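Local coordinates for inositol-1-monophosphatase (Thermotoga maritima, PDB 2P3V), which hydrolyses the phosphate ester of inositol-1-phosphate, fructose 1,6-bisphosphate and several other substrates with the help of magnesium ions, at the interface of chains A and B. Residues are numbered along the deposited sequence; one frame, centred on the assembly and turned at random. Chains: chain A/B, Inositol-1-monophosphatase.

The interface of chains A and B. Residues chain A 158, 161-162, 165; chain B 152-153, 157-158, 161, 173.
A:Ile161 turns CG2 anti to its own backbone N and sends CG1 back beside that N (chi1 -66°), and B:Thr157 sets its methyl the same way (chi1 -57°), which brings the two CG2 methyls together at 3.8 Å. Their side chains cross at about a right angle. This is helix-on-helix packing between two copies of an inositol monophosphatase superfamily enzyme, a homotetramer, with A:157-164 set against B:156-164 across a two-fold axis; each contact recurs with the chains exchanged. The longer branch of A:Ile161 is extended and meets B:Ile173 tip to tip, the two CD1 methyls 4.0 Å apart. One isoleucine thus touches both the helix start and a loop of chain B.

Near the axis the glycines bring backbone close to backbone: the carbonyl O of A:Gly158 lies 3.4 Å from CA of B:Gly158. On its other flank A:Gly158 takes the CG2 methyl of B:Ile161, 3.6 Å from its CA. A:Glu162 lays its carboxylate OE2 beside the B:Gly158 backbone, a contact without a hydrogen bond.

Further along, past the end of the chain A helix, A:Glu165 brings its carboxylate to B:Ser152, with CD 3.8 Å from the serine CB. The opposing surface is braced from within: the hydroxyl OG1 of B:Thr157 accepts a hydrogen bond from the backbone N-H of B:Tyr153 (N to OG1 2.8 Å) and donates to the carbonyl O of that same residue, from 26° off the carbonyl plane. This pair of bonds ties the loop to the helix start, fixing the threonine's rotation with its methyl toward A:Ile161.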
ATOM      1  N   GLY A 158       8.531 -29.192 -14.670  1.00 49.75           N
ATOM      2  CA  GLY A 158       9.942 -29.317 -14.983  1.00 50.42           C
ATOM      3  C   GLY A 158      10.209 -29.422 -16.470  1.00 51.70           C
ATOM      4  O   GLY A 158      10.968 -28.633 -17.032  1.00 51.51           O
ATOM      5  N   ILE A 161       9.188 -26.238 -18.393  1.00 43.83           N
ATOM      6  CA  ILE A 161      10.161 -25.162 -18.270  1.00 45.12           C
ATOM      7  C   ILE A 161      11.397 -25.560 -19.058  1.00 47.53           C
ATOM      8  O   ILE A 161      12.123 -24.718 -19.590  1.00 46.13           O
ATOM      9  CB  ILE A 161      10.566 -24.959 -16.809  1.00 45.09           C
ATOM     10  CG1 ILE A 161       9.369 -24.450 -16.012  1.00 43.53           C
ATOM     11  CG2 ILE A 161      11.741 -24.000 -16.724  1.00 45.85           C
ATOM     12  CD1 ILE A 161       9.616 -24.387 -14.521  1.00 44.86           C
ATOM     13  N   GLU A 162      11.622 -26.866 -19.113  1.00 51.03           N
ATOM     14  CA  GLU A 162      12.753 -27.443 -19.820  1.00 53.15           C
ATOM     15  C   GLU A 162      12.723 -27.000 -21.278  1.00 52.58           C
ATOM     16  O   GLU A 162      13.692 -26.456 -21.805  1.00 52.87           O
ATOM     17  CB  GLU A 162      12.669 -28.971 -19.746  1.00 57.31           C
ATOM     18  CG  GLU A 162      13.901 -29.689 -20.256  1.00 63.55           C
ATOM     19  CD  GLU A 162      15.065 -29.576 -19.298  1.00 65.21           C
ATOM     20  OE1 GLU A 162      16.219 -29.488 -19.769  1.00 71.17           O
ATOM     21  OE2 GLU A 162      14.825 -29.589 -18.074  1.00 66.05           O
ATOM     22  N   GLU A 165      11.949 -22.535 -21.399  1.00 51.80           N
ATOM     23  CA  GLU A 165      13.006 -21.615 -20.990  1.00 53.51           C
ATOM     24  C   GLU A 165      13.977 -21.333 -22.139  1.00 53.87           C
ATOM     25  O   GLU A 165      14.614 -20.280 -22.185  1.00 54.39           O
ATOM     26  CB  GLU A 165      13.755 -22.200 -19.784  1.00 55.94           C
ATOM     27  CG  GLU A 165      14.414 -21.174 -18.856  1.00 56.82           C
ATOM     28  CD  GLU A 165      13.443 -20.116 -18.340  1.00 58.03           C
ATOM     29  OE1 GLU A 165      13.070 -19.215 -19.121  1.00 56.57           O
ATOM     30  OE2 GLU A 165      13.048 -20.186 -17.153  1.00 56.81           O
TER
ATOM     31  N   SER B 152      15.682 -18.509 -13.072  1.00 49.56           N
ATOM     32  CA  SER B 152      15.401 -19.101 -14.376  1.00 53.81           C
ATOM     33  C   SER B 152      16.660 -19.245 -15.221  1.00 55.88           C
ATOM     34  O   SER B 152      16.987 -18.388 -16.045  1.00 55.41           O
ATOM     35  CB  SER B 152      14.359 -18.265 -15.131  1.00 54.40           C
ATOM     36  OG  SER B 152      13.086 -18.336 -14.506  1.00 60.06           O
ATOM     37  N   TYR B 153      17.361 -20.349 -15.001  1.00 58.89           N
ATOM     38  CA  TYR B 153      18.587 -20.657 -15.721  1.00 62.50           C
ATOM     39  C   TYR B 153      18.280 -21.783 -16.709  1.00 65.14           C
ATOM     40  O   TYR B 153      17.723 -22.815 -16.332  1.00 66.68           O
ATOM     41  CB  TYR B 153      19.659 -21.111 -14.727  1.00 62.13           C
ATOM     42  CG  TYR B 153      19.648 -20.329 -13.428  1.00 63.02           C
ATOM     43  CD1 TYR B 153      19.979 -18.973 -13.403  1.00 60.96           C
ATOM     44  CD2 TYR B 153      19.281 -20.939 -12.224  1.00 60.49           C
ATOM     45  CE1 TYR B 153      19.940 -18.243 -12.216  1.00 61.62           C
ATOM     46  CE2 TYR B 153      19.238 -20.220 -11.031  1.00 56.81           C
ATOM     47  CZ  TYR B 153      19.568 -18.874 -11.035  1.00 60.21           C
ATOM     48  OH  TYR B 153      19.518 -18.149  -9.868  1.00 63.39           O
ATOM     49  N   THR B 157      17.247 -25.148 -14.436  1.00 50.82           N
ATOM     50  CA  THR B 157      15.927 -25.003 -13.831  1.00 49.97           C
ATOM     51  C   THR B 157      15.039 -26.217 -14.022  1.00 49.41           C
ATOM     52  O   THR B 157      14.645 -26.859 -13.047  1.00 49.51           O
ATOM     53  CB  THR B 157      15.178 -23.775 -14.372  1.00 48.74           C
ATOM     54  OG1 THR B 157      15.962 -22.597 -14.155  1.00 49.14           O
ATOM     55  CG2 THR B 157      13.859 -23.611 -13.643  1.00 46.76           C
ATOM     56  N   GLY B 158      14.713 -26.520 -15.274  1.00 48.43           N
ATOM     57  CA  GLY B 158      13.872 -27.667 -15.551  1.00 46.09           C
ATOM     58  C   GLY B 158      14.319 -28.883 -14.766  1.00 43.22           C
ATOM     59  O   GLY B 158      13.492 -29.604 -14.207  1.00 42.34           O
ATOM     60  N   ILE B 161      13.634 -28.484 -10.750  1.00 42.48           N
ATOM     61  CA  ILE B 161      12.237 -28.686 -10.403  1.00 47.19           C
ATOM     62  C   ILE B 161      11.984 -30.175 -10.452  1.00 50.30           C
ATOM     63  O   ILE B 161      11.507 -30.770  -9.492  1.00 52.16           O
ATOM     64  CB  ILE B 161      11.280 -27.995 -11.415  1.00 49.16           C
ATOM     65  CG1 ILE B 161      11.085 -26.526 -11.047  1.00 47.47           C
ATOM     66  CG2 ILE B 161       9.934 -28.703 -11.444  1.00 47.42           C
ATOM     67  CD1 ILE B 161      12.300 -25.678 -11.253  1.00 52.18           C
ATOM     68  N   ILE B 173       9.340 -19.504  -8.532  1.00 30.46           N
ATOM     69  CA  ILE B 173      10.275 -18.793  -9.407  1.00 30.42           C
ATOM     70  C   ILE B 173       9.624 -17.414  -9.572  1.00 32.46           C
ATOM     71  O   ILE B 173       8.790 -17.194 -10.464  1.00 33.72           O
ATOM     72  CB  ILE B 173      10.436 -19.487 -10.787  1.00 27.27           C
ATOM     73  CG1 ILE B 173      10.885 -20.941 -10.595  1.00 25.69           C
ATOM     74  CG2 ILE B 173      11.471 -18.745 -11.622  1.00 26.34           C
ATOM     75  CD1 ILE B 173      11.007 -21.730 -11.889  1.00 20.38           C
TER